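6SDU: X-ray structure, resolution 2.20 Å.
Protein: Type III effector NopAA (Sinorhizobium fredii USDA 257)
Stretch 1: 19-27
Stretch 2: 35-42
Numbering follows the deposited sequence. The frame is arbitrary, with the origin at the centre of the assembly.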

# COMPACT_ATOMS: atom_id res chain seq x y z
N ILE A 19 -8.47 0.21 -21.19
CA ILE A 19 -9.58 -0.76 -21.21
C ILE A 19 -10.64 -0.23 -20.23
O ILE A 19 -11.74 -0.68 -20.29
CB ILE A 19 -9.11 -2.19 -20.89
CG1 ILE A 19 -8.47 -2.31 -19.52
CG2 ILE A 19 -8.18 -2.69 -21.96
CD1 ILE A 19 -8.38 -3.70 -19.03
N TRP A 20 -10.25 0.70 -19.37
CA TRP A 20 -11.17 1.36 -18.46
C TRP A 20 -10.48 2.59 -17.90
O TRP A 20 -9.25 2.62 -17.78
CB TRP A 20 -11.60 0.42 -17.34
CG TRP A 20 -12.42 1.07 -16.29
CD1 TRP A 20 -13.76 1.32 -16.32
CD2 TRP A 20 -11.95 1.54 -15.02
NE1 TRP A 20 -14.17 1.90 -15.13
CE2 TRP A 20 -13.07 2.04 -14.32
CE3 TRP A 20 -10.70 1.53 -14.39
CZ2 TRP A 20 -12.97 2.56 -13.04
CZ3 TRP A 20 -10.59 2.03 -13.13
CH2 TRP A 20 -11.72 2.55 -12.46
N SER A 21 -11.28 3.61 -17.63
CA SER A 21 -10.83 4.85 -17.02
C SER A 21 -12.00 5.43 -16.22
O SER A 21 -13.16 5.29 -16.62
CB SER A 21 -10.37 5.87 -18.07
OG SER A 21 -9.63 6.91 -17.46
N SER A 22 -11.69 6.14 -15.13
CA SER A 22 -12.71 6.84 -14.36
C SER A 22 -12.10 8.01 -13.60
O SER A 22 -10.96 7.95 -13.15
CB SER A 22 -13.42 5.91 -13.36
OG SER A 22 -14.31 6.65 -12.53
N HIS A 23 -12.85 9.11 -13.53
CA HIS A 23 -12.51 10.19 -12.62
C HIS A 23 -13.49 10.29 -11.47
O HIS A 23 -13.35 11.18 -10.62
CB HIS A 23 -12.39 11.52 -13.38
CG HIS A 23 -13.60 11.86 -14.19
ND1 HIS A 23 -14.78 12.27 -13.62
CD2 HIS A 23 -13.81 11.85 -15.53
CE1 HIS A 23 -15.68 12.49 -14.56
NE2 HIS A 23 -15.11 12.24 -15.73
N ALA A 24 -14.47 9.40 -11.41
CA ALA A 24 -15.47 9.41 -10.34
C ALA A 24 -14.89 8.86 -9.05
O ALA A 24 -14.16 7.84 -9.07
CB ALA A 24 -16.69 8.59 -10.74
N PRO A 25 -15.14 9.50 -7.91
CA PRO A 25 -14.73 8.93 -6.63
C PRO A 25 -15.35 7.55 -6.48
O PRO A 25 -16.53 7.35 -6.78
CB PRO A 25 -15.28 9.92 -5.60
CG PRO A 25 -15.57 11.16 -6.36
CD PRO A 25 -15.90 10.75 -7.74
N TYR A 26 -14.53 6.58 -6.06
CA TYR A 26 -14.87 5.18 -5.82
C TYR A 26 -15.29 4.42 -7.08
O TYR A 26 -15.88 3.34 -6.96
CB TYR A 26 -15.93 5.03 -4.72
CG TYR A 26 -15.37 5.40 -3.34
CD1 TYR A 26 -14.63 4.48 -2.59
CD2 TYR A 26 -15.53 6.70 -2.83
CE1 TYR A 26 -14.10 4.84 -1.34
CE2 TYR A 26 -15.02 7.06 -1.60
CZ TYR A 26 -14.30 6.12 -0.86
OH TYR A 26 -13.79 6.48 0.37
N GLY A 27 -15.00 4.96 -8.26
CA GLY A 27 -15.20 4.20 -9.48
C GLY A 27 -14.37 2.93 -9.46
O GLY A 27 -13.26 2.91 -8.92
N SER A 35 -9.03 -6.09 -9.60
CA SER A 35 -9.95 -4.96 -9.60
C SER A 35 -9.18 -3.69 -9.32
O SER A 35 -8.10 -3.70 -8.71
CB SER A 35 -11.11 -5.15 -8.59
OG SER A 35 -10.64 -5.19 -7.26
N TRP A 36 -9.70 -2.58 -9.85
CA TRP A 36 -9.11 -1.26 -9.69
C TRP A 36 -10.13 -0.33 -9.06
O TRP A 36 -11.30 -0.33 -9.47
CB TRP A 36 -8.63 -0.71 -11.03
CG TRP A 36 -7.48 -1.49 -11.65
CD1 TRP A 36 -6.14 -1.19 -11.58
CD2 TRP A 36 -7.58 -2.68 -12.45
NE1 TRP A 36 -5.40 -2.13 -12.27
CE2 TRP A 36 -6.26 -3.05 -12.82
CE3 TRP A 36 -8.65 -3.47 -12.89
CZ2 TRP A 36 -5.99 -4.19 -13.60
CZ3 TRP A 36 -8.38 -4.59 -13.67
CH2 TRP A 36 -7.05 -4.94 -14.01
N ASN A 37 -9.71 0.46 -8.07
CA ASN A 37 -10.60 1.31 -7.29
C ASN A 37 -10.05 2.73 -7.18
O ASN A 37 -8.95 2.93 -6.67
CB ASN A 37 -10.82 0.72 -5.90
CG ASN A 37 -11.36 -0.69 -5.97
OD1 ASN A 37 -12.58 -0.88 -6.01
ND2 ASN A 37 -10.47 -1.70 -6.03
N ASN A 38 -10.83 3.71 -7.66
CA ASN A 38 -10.51 5.14 -7.60
C ASN A 38 -10.96 5.75 -6.26
O ASN A 38 -11.81 6.64 -6.21
CB ASN A 38 -11.17 5.88 -8.76
CG ASN A 38 -10.51 7.20 -9.05
OD1 ASN A 38 -9.31 7.36 -8.82
ND2 ASN A 38 -11.28 8.18 -9.52
N ASP A 39 -10.35 5.27 -5.17
CA ASP A 39 -10.79 5.66 -3.83
C ASP A 39 -10.30 7.05 -3.45
O ASP A 39 -9.09 7.27 -3.34
CB ASP A 39 -10.32 4.64 -2.80
CG ASP A 39 -11.04 3.33 -2.91
OD1 ASP A 39 -11.77 3.14 -3.91
OD2 ASP A 39 -10.89 2.51 -1.97
N VAL A 40 -11.25 8.00 -3.30
CA VAL A 40 -11.00 9.38 -2.88
C VAL A 40 -12.15 9.81 -1.97
O VAL A 40 -13.32 9.69 -2.36
CB VAL A 40 -10.92 10.39 -4.05
CG1 VAL A 40 -10.23 11.66 -3.58
CG2 VAL A 40 -10.24 9.81 -5.23
N TRP A 41 -11.82 10.26 -0.76
CA TRP A 41 -12.84 10.65 0.22
C TRP A 41 -12.53 11.99 0.88
O TRP A 41 -11.56 12.66 0.52
CB TRP A 41 -12.95 9.57 1.29
CG TRP A 41 -11.65 9.37 1.96
CD1 TRP A 41 -11.16 10.07 3.02
CD2 TRP A 41 -10.63 8.44 1.58
NE1 TRP A 41 -9.91 9.61 3.35
CE2 TRP A 41 -9.56 8.60 2.49
CE3 TRP A 41 -10.53 7.47 0.59
CZ2 TRP A 41 -8.40 7.83 2.43
CZ3 TRP A 41 -9.37 6.70 0.53
CH2 TRP A 41 -8.32 6.90 1.44
N GLY A 42 -13.33 12.39 1.88
CA GLY A 42 -12.95 13.56 2.64
C GLY A 42 -13.72 14.84 2.34
O GLY A 42 -14.68 14.85 1.56

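Stretch 1 meets the strand of stretch 2 through a short run of hydrogen bonds centred on Asn38, with an aromatic contact near each end. Ile19 CD1 stops 5.3 Å from Trp36 CH2, short of contact. Trp20 points toward stretch 2, and Trp20 CZ3 lies 4.0 Å from Trp36 CB, an oblique apolar contact; the Trp36 side chain starts toward stretch 1, but its end leads away. Ser21 is out of reach. Ser22 works within its own stretch: its OG accepts the backbone N of Ala24 at 3.0 Å, bracing the chain as it enters the turn. His23 points away, though its backbone C lies 3.6 Å from Asn38 ND2. From Ala24 to Gly27 the chain makes a type II beta turn. Ala24 O serves both the turn and the contact, accepting Gly27 N at 3.1 Å and Asn38 ND2 at 2.9 Å, so the buried amide side chain is tied directly to the turn. Pro25 rests its CB 3.8 Å from Val40 O. Tyr26 N donates to Asn38 O at 2.7 Å. The CA-to-CB bond of Tyr26 points away, yet the side chain, chi1 in m, brings its ring back over stretch 2, with Asp39 CA and Val40 N over one face. Its CE2 lies 3.2 Å from Val40 O, and its OH reaches Trp41 CB at 3.3 Å, while CZ stands 4.3 Å from Trp41 CE3 in an oblique apolar contact. Gly27 O receives Asn38 N at 2.9 Å, nearly straight at 178°, and also takes a CA-H...O contact from Asn37 CA at 3.5 Å; the backbone of Asn38 is thus held through both its N and its O. A CB on Gly27 would fall 2.5 Å from Ser22 OG, a clash within stretch 1.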